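Local coordinates for protein MRG701 (PDB 5IN1) that probably reads methylated lysines on histone tails through its chromodomain, as related MRG proteins do, and so helps regulate transcription in rice chromatin, at residues Tyr12-Glu26 with Tyr34-Trp48. Residues are numbered along the deposited sequence; the frame is centred on the assembly and turned at random.
Sequences YHGPLLYEAKVQKSE and YHVHYLGWSKSWDEW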
loop_
_atom_site.group_PDB
_atom_site.type_symbol
_atom_site.label_atom_id
_atom_site.label_comp_id
_atom_site.label_asym_id
_atom_site.label_seq_id
_atom_site.Cartn_x
_atom_site.Cartn_y
_atom_site.Cartn_z
ATOM N N TYR A 12 -3.997 19.237 -7.002
ATOM C CA TYR A 12 -3.487 20.593 -6.938
ATOM C C TYR A 12 -2.275 20.749 -7.843
ATOM O O TYR A 12 -1.401 19.889 -7.895
ATOM C CB TYR A 12 -3.115 20.969 -5.508
ATOM C CG TYR A 12 -4.289 21.299 -4.630
ATOM C CD1 TYR A 12 -5.039 22.432 -4.863
ATOM C CD2 TYR A 12 -4.650 20.481 -3.559
ATOM C CE1 TYR A 12 -6.120 22.766 -4.066
ATOM C CE2 TYR A 12 -5.726 20.809 -2.754
ATOM C CZ TYR A 12 -6.444 21.957 -3.004
ATOM O OH TYR A 12 -7.535 22.301 -2.213
ATOM N N HIS A 13 -2.228 21.855 -8.563
ATOM C CA HIS A 13 -1.000 22.260 -9.227
ATOM C C HIS A 13 -0.990 23.757 -9.057
ATOM O O HIS A 13 -1.660 24.473 -9.787
ATOM C CB HIS A 13 -0.968 21.846 -10.696
ATOM C CG HIS A 13 0.414 21.711 -11.243
ATOM N ND1 HIS A 13 1.109 22.777 -11.771
ATOM C CD2 HIS A 13 1.242 20.642 -11.328
ATOM C CE1 HIS A 13 2.297 22.368 -12.175
ATOM N NE2 HIS A 13 2.406 21.079 -11.916
ATOM N N GLY A 14 -0.290 24.237 -8.040
ATOM C CA GLY A 14 -0.611 25.561 -7.552
ATOM C C GLY A 14 -1.963 25.485 -6.869
ATOM O O GLY A 14 -2.439 24.401 -6.548
ATOM N N PRO A 15 -2.596 26.639 -6.645
ATOM C CA PRO A 15 -3.771 26.694 -5.771
ATOM C C PRO A 15 -5.070 26.179 -6.378
ATOM O O PRO A 15 -6.054 26.092 -5.648
ATOM C CB PRO A 15 -3.876 28.185 -5.430
ATOM C CG PRO A 15 -3.228 28.857 -6.594
ATOM C CD PRO A 15 -2.105 27.978 -7.012
ATOM N N LEU A 16 -5.089 25.828 -7.655
ATOM C CA LEU A 16 -6.317 25.326 -8.264
ATOM C C LEU A 16 -6.258 23.813 -8.393
ATOM O O LEU A 16 -5.175 23.220 -8.423
ATOM C CB LEU A 16 -6.563 25.963 -9.645
ATOM C CG LEU A 16 -6.663 27.489 -9.671
ATOM C CD1 LEU A 16 -6.832 27.985 -11.095
ATOM C CD2 LEU A 16 -7.844 27.935 -8.816
ATOM N N LEU A 17 -7.433 23.204 -8.519
ATOM C CA LEU A 17 -7.551 21.768 -8.710
ATOM C C LEU A 17 -7.749 21.395 -10.173
ATOM O O LEU A 17 -8.606 21.969 -10.848
ATOM C CB LEU A 17 -8.726 21.236 -7.892
ATOM C CG LEU A 17 -8.469 21.180 -6.382
ATOM C CD1 LEU A 17 -9.771 20.985 -5.630
ATOM C CD2 LEU A 17 -7.471 20.060 -6.060
ATOM N N TYR A 18 -7.000 20.390 -10.636
ATOM C CA TYR A 18 -7.070 19.939 -12.031
ATOM C C TYR A 18 -7.392 18.450 -12.076
ATOM O O TYR A 18 -6.929 17.671 -11.225
ATOM C CB TYR A 18 -5.744 20.199 -12.758
ATOM C CG TYR A 18 -5.352 21.652 -12.759
ATOM C CD1 TYR A 18 -5.713 22.493 -13.800
ATOM C CD2 TYR A 18 -4.656 22.199 -11.684
ATOM C CE1 TYR A 18 -5.381 23.837 -13.782
ATOM C CE2 TYR A 18 -4.328 23.550 -11.655
ATOM C CZ TYR A 18 -4.686 24.347 -12.705
ATOM O OH TYR A 18 -4.341 25.671 -12.666
ATOM N N GLU A 19 -8.182 18.031 -13.051
ATOM C CA GLU A 19 -8.391 16.606 -13.204
ATOM C C GLU A 19 -7.095 15.942 -13.658
ATOM O O GLU A 19 -6.368 16.471 -14.510
ATOM C CB GLU A 19 -9.527 16.309 -14.184
ATOM C CG GLU A 19 -10.028 14.881 -14.003
ATOM C CD GLU A 19 -11.273 14.551 -14.819
ATOM O OE1 GLU A 19 -11.556 15.238 -15.821
ATOM O OE2 GLU A 19 -11.974 13.585 -14.424
ATOM N N ALA A 20 -6.813 14.783 -13.076
ATOM C CA ALA A 20 -5.609 14.027 -13.376
ATOM C C ALA A 20 -5.950 12.560 -13.371
ATOM O O ALA A 20 -7.001 12.170 -12.860
ATOM C CB ALA A 20 -4.502 14.322 -12.349
ATOM N N LYS A 21 -5.063 11.740 -13.920
ATOM C CA LYS A 21 -5.242 10.305 -13.826
ATOM C C LYS A 21 -4.011 9.659 -13.202
ATOM O O LYS A 21 -2.863 10.036 -13.476
ATOM C CB LYS A 21 -5.534 9.701 -15.190
ATOM C CG LYS A 21 -4.433 9.878 -16.179
ATOM C CD LYS A 21 -4.778 9.192 -17.488
ATOM C CE LYS A 21 -3.869 9.666 -18.608
ATOM N NZ LYS A 21 -4.622 10.399 -19.663
ATOM N N VAL A 22 -4.262 8.677 -12.352
ATOM C CA VAL A 22 -3.191 7.922 -11.716
ATOM C C VAL A 22 -2.616 6.907 -12.702
ATOM O O VAL A 22 -3.342 6.051 -13.201
ATOM C CB VAL A 22 -3.700 7.206 -10.457
ATOM C CG1 VAL A 22 -2.582 6.349 -9.849
ATOM C CG2 VAL A 22 -4.224 8.208 -9.460
ATOM N N GLN A 23 -1.329 7.035 -12.997
ATOM C CA GLN A 23 -0.618 6.134 -13.906
ATOM C C GLN A 23 -0.050 4.940 -13.149
ATOM O O GLN A 23 -0.054 3.821 -13.657
ATOM C CB GLN A 23 0.516 6.865 -14.621
ATOM C CG GLN A 23 0.062 7.990 -15.537
ATOM C CD GLN A 23 1.205 8.899 -15.929
ATOM O OE1 GLN A 23 1.956 9.373 -15.072
ATOM N NE2 GLN A 23 1.350 9.149 -17.222
ATOM N N LYS A 24 0.454 5.190 -11.942
ATOM C CA LYS A 24 1.078 4.160 -11.111
ATOM C C LYS A 24 0.895 4.516 -9.642
ATOM O O LYS A 24 0.924 5.690 -9.289
ATOM C CB LYS A 24 2.570 4.024 -11.457
ATOM C CG LYS A 24 2.827 3.235 -12.746
ATOM C CD LYS A 24 4.298 3.198 -13.161
ATOM C CE LYS A 24 4.431 3.107 -14.686
ATOM N NZ LYS A 24 4.974 1.802 -15.169
ATOM N N SER A 25 0.711 3.503 -8.796
ATOM C CA SER A 25 0.628 3.677 -7.348
ATOM C C SER A 25 1.698 2.811 -6.692
ATOM O O SER A 25 1.879 1.650 -7.067
ATOM C CB SER A 25 -0.753 3.283 -6.810
ATOM O OG SER A 25 -1.804 3.945 -7.510
ATOM N N GLU A 26 2.418 3.372 -5.727
ATOM C CA GLU A 26 3.432 2.612 -4.989
ATOM C C GLU A 26 3.386 2.962 -3.523
ATOM O O GLU A 26 3.058 4.093 -3.167
ATOM C CB GLU A 26 4.839 2.888 -5.525
ATOM C CG GLU A 26 5.090 2.418 -6.948
ATOM C CD GLU A 26 6.455 2.846 -7.456
ATOM O OE1 GLU A 26 7.179 3.531 -6.702
ATOM O OE2 GLU A 26 6.800 2.505 -8.605
ATOM N N TYR A 34 1.878 8.473 -5.986
ATOM C CA TYR A 34 1.089 8.298 -7.189
ATOM C C TYR A 34 1.736 9.065 -8.324
ATOM O O TYR A 34 1.996 10.264 -8.186
ATOM C CB TYR A 34 -0.335 8.801 -6.968
ATOM C CG TYR A 34 -1.026 8.182 -5.775
ATOM C CD1 TYR A 34 -1.589 6.918 -5.862
ATOM C CD2 TYR A 34 -1.102 8.846 -4.563
ATOM C CE1 TYR A 34 -2.219 6.340 -4.765
ATOM C CE2 TYR A 34 -1.732 8.281 -3.477
ATOM C CZ TYR A 34 -2.299 7.034 -3.587
ATOM O OH TYR A 34 -2.922 6.463 -2.493
ATOM N N HIS A 35 1.978 8.391 -9.441
ATOM C CA HIS A 35 2.515 9.070 -10.610
ATOM C C HIS A 35 1.304 9.470 -11.417
ATOM O O HIS A 35 0.542 8.611 -11.853
ATOM C CB HIS A 35 3.468 8.177 -11.424
ATOM C CG HIS A 35 4.445 8.943 -12.260
ATOM N ND1 HIS A 35 4.193 9.302 -13.570
ATOM C CD2 HIS A 35 5.684 9.425 -11.975
ATOM C CE1 HIS A 35 5.232 9.963 -14.052
ATOM N NE2 HIS A 35 6.149 10.049 -13.108
ATOM N N VAL A 36 1.106 10.776 -11.575
ATOM C CA VAL A 36 -0.110 11.277 -12.196
ATOM C C VAL A 36 0.173 12.031 -13.481
ATOM O O VAL A 36 1.241 12.615 -13.656
ATOM C CB VAL A 36 -0.901 12.195 -11.227
ATOM C CG1 VAL A 36 -1.312 11.410 -9.964
ATOM C CG2 VAL A 36 -0.115 13.479 -10.875
ATOM N N HIS A 37 -0.811 11.985 -14.381
ATOM C CA HIS A 37 -0.826 12.795 -15.587
ATOM C C HIS A 37 -1.979 13.797 -15.469
ATOM O O HIS A 37 -3.093 13.393 -15.159
ATOM C CB HIS A 37 -0.998 11.916 -16.837
ATOM C CG HIS A 37 -1.255 12.712 -18.082
ATOM N ND1 HIS A 37 -0.289 13.502 -18.655
ATOM C CD2 HIS A 37 -2.374 12.881 -18.827
ATOM C CE1 HIS A 37 -0.793 14.122 -19.709
ATOM N NE2 HIS A 37 -2.058 13.757 -19.841
ATOM N N TYR A 38 -1.701 15.081 -15.693
ATOM C CA TYR A 38 -2.723 16.113 -15.625
ATOM C C TYR A 38 -3.444 16.153 -16.958
ATOM O O TYR A 38 -2.796 16.308 -17.997
ATOM C CB TYR A 38 -2.102 17.473 -15.278
ATOM C CG TYR A 38 -1.401 17.463 -13.928
ATOM C CD1 TYR A 38 -2.072 17.862 -12.774
ATOM C CD2 TYR A 38 -0.079 17.031 -13.805
ATOM C CE1 TYR A 38 -1.435 17.840 -11.530
ATOM C CE2 TYR A 38 0.567 17.022 -12.572
ATOM C CZ TYR A 38 -0.125 17.403 -11.446
ATOM O OH TYR A 38 0.525 17.379 -10.223
ATOM N N LEU A 39 -4.766 15.979 -16.943
ATOM C CA LEU A 39 -5.479 15.783 -18.212
ATOM C C LEU A 39 -5.407 17.046 -19.066
ATOM O O LEU A 39 -5.727 18.149 -18.602
ATOM C CB LEU A 39 -6.939 15.398 -17.988
ATOM C CG LEU A 39 -7.168 14.145 -17.150
ATOM C CD1 LEU A 39 -8.617 13.708 -17.240
ATOM C CD2 LEU A 39 -6.223 13.018 -17.573
ATOM N N GLY A 40 -5.003 16.871 -20.326
ATOM C CA GLY A 40 -4.859 17.977 -21.255
ATOM C C GLY A 40 -3.521 18.699 -21.177
ATOM O O GLY A 40 -3.271 19.604 -21.978
ATOM N N TRP A 41 -2.665 18.308 -20.228
ATOM C CA TRP A 41 -1.356 18.944 -20.064
ATOM C C TRP A 41 -0.257 18.130 -20.724
ATOM O O TRP A 41 -0.443 16.956 -21.018
ATOM C CB TRP A 41 -1.011 19.118 -18.584
ATOM C CG TRP A 41 -1.709 20.233 -17.899
ATOM C CD1 TRP A 41 -2.844 20.878 -18.310
ATOM C CD2 TRP A 41 -1.307 20.862 -16.676
ATOM N NE1 TRP A 41 -3.173 21.864 -17.412
ATOM C CE2 TRP A 41 -2.245 21.877 -16.402
ATOM C CE3 TRP A 41 -0.232 20.683 -15.803
ATOM C CZ2 TRP A 41 -2.160 22.689 -15.272
ATOM C CZ3 TRP A 41 -0.149 21.493 -14.683
ATOM C CH2 TRP A 41 -1.106 22.493 -14.435
ATOM N N SER A 42 0.889 18.768 -20.940
ATOM C CA SER A 42 2.075 18.085 -21.441
ATOM C C SER A 42 2.471 16.924 -20.535
ATOM O O SER A 42 2.345 17.016 -19.313
ATOM C CB SER A 42 3.246 19.069 -21.545
ATOM O OG SER A 42 4.458 18.402 -21.845
ATOM N N LYS A 43 2.981 15.851 -21.129
ATOM C CA LYS A 43 3.535 14.732 -20.371
ATOM C C LYS A 43 4.745 15.163 -19.538
ATOM O O LYS A 43 5.077 14.502 -18.557
ATOM C CB LYS A 43 3.928 13.586 -21.305
ATOM C CG LYS A 43 2.801 13.028 -22.157
ATOM C CD LYS A 43 1.625 12.526 -21.312
ATOM C CE LYS A 43 1.927 11.214 -20.595
ATOM N NZ LYS A 43 0.754 10.684 -19.864
ATOM N N SER A 44 5.386 16.268 -19.916
ATOM C CA SER A 44 6.457 16.872 -19.117
ATOM C C SER A 44 6.055 17.106 -17.666
ATOM O O SER A 44 6.906 17.069 -16.775
ATOM C CB SER A 44 6.907 18.205 -19.722
ATOM O OG SER A 44 7.620 18.004 -20.931
ATOM N N TRP A 45 4.768 17.350 -17.419
ATOM C CA TRP A 45 4.327 17.622 -16.060
ATOM C C TRP A 45 3.970 16.360 -15.260
ATOM O O TRP A 45 3.699 16.469 -14.070
ATOM C CB TRP A 45 3.129 18.585 -16.062
ATOM C CG TRP A 45 3.477 20.025 -16.364
ATOM C CD1 TRP A 45 3.177 20.714 -17.503
ATOM C CD2 TRP A 45 4.169 20.943 -15.506
ATOM N NE1 TRP A 45 3.638 22.006 -17.408
ATOM C CE2 TRP A 45 4.261 22.169 -16.201
ATOM C CE3 TRP A 45 4.731 20.848 -14.234
ATOM C CZ2 TRP A 45 4.879 23.297 -15.654
ATOM C CZ3 TRP A 45 5.351 21.974 -13.697
ATOM C CH2 TRP A 45 5.415 23.173 -14.407
ATOM N N ASP A 46 3.987 15.182 -15.888
ATOM C CA ASP A 46 3.726 13.936 -15.159
ATOM C C ASP A 46 4.706 13.808 -13.997
ATOM O O ASP A 46 5.904 14.064 -14.171
ATOM C CB ASP A 46 3.869 12.718 -16.063
ATOM C CG ASP A 46 2.832 12.662 -17.164
ATOM O OD1 ASP A 46 2.002 13.587 -17.312
ATOM O OD2 ASP A 46 2.871 11.672 -17.914
ATOM N N GLU A 47 4.211 13.436 -12.824
ATOM C CA GLU A 47 5.069 13.475 -11.640
ATOM C C GLU A 47 4.529 12.608 -10.522
ATOM O O GLU A 47 3.344 12.270 -10.493
ATOM C CB GLU A 47 5.225 14.908 -11.139
ATOM C CG GLU A 47 3.913 15.503 -10.645
ATOM C CD GLU A 47 4.066 16.926 -10.136
ATOM O OE1 GLU A 47 3.036 17.618 -10.021
ATOM O OE2 GLU A 47 5.210 17.360 -9.879
ATOM N N TRP A 48 5.415 12.250 -9.598
ATOM C CA TRP A 48 5.025 11.585 -8.370
ATOM C C TRP A 48 4.484 12.586 -7.376
ATOM O O TRP A 48 5.112 13.617 -7.118
ATOM C CB TRP A 48 6.211 10.877 -7.705
ATOM C CG TRP A 48 6.733 9.680 -8.404
ATOM C CD1 TRP A 48 7.914 9.580 -9.086
ATOM C CD2 TRP A 48 6.123 8.388 -8.470
ATOM N NE1 TRP A 48 8.064 8.314 -9.581
ATOM C CE2 TRP A 48 6.978 7.561 -9.218
ATOM C CE3 TRP A 48 4.929 7.852 -7.965
ATOM C CZ2 TRP A 48 6.677 6.222 -9.483
ATOM C CZ3 TRP A 48 4.630 6.522 -8.228
ATOM C CH2 TRP A 48 5.504 5.721 -8.981
#
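The imidazole of H13 meets three aromatic rings of 34-48 at once. W41 sets the edge of its six-membered ring against one imidazole face, with CZ3 over the ring centre, 3.4 Å from H13 ND1. At the rim, H13 CD2 points at the face of Y38, 3.5 Å from CZ, while H13 CE1 and NE2 meet the face of W45, the planes at 84°. With chi1 at -156°, the H13 side chain swings opposite its own N and brings the ring in among these partners. Y18 widens the cluster, taking W41 CZ2 over its own face. An alanine in place of H13 would probably open a gap beside Y38, take away the face that W41 CZ3 rests on, and leave W45 without the ring edge packed on its face.

Backbone hydrogen bonds zip 16-26 antiparallel to 34-38, among them K21 N to H37 O and H37 N to K21 O. A classic beta bulge interrupts the pairing, Q23 and K24 both facing H35; Q23 N reaches H35 O at 2.7 Å, K24 N only weakly.

Q23 also bonds through its side chain: OE1 accepts from H35 ND1 at 2.7 Å, near the imidazole plane. Within 34-48, H37 ND1 donates to D46 OD1 on the syn side, also at 2.7 Å.

Such a bent, bulged antiparallel sheet is the core of the MRG chromodomain, and the cluster of H13, Y18, Y38, W41 and W45 resembles the aromatic cage with which relatives bind methyl-lysine.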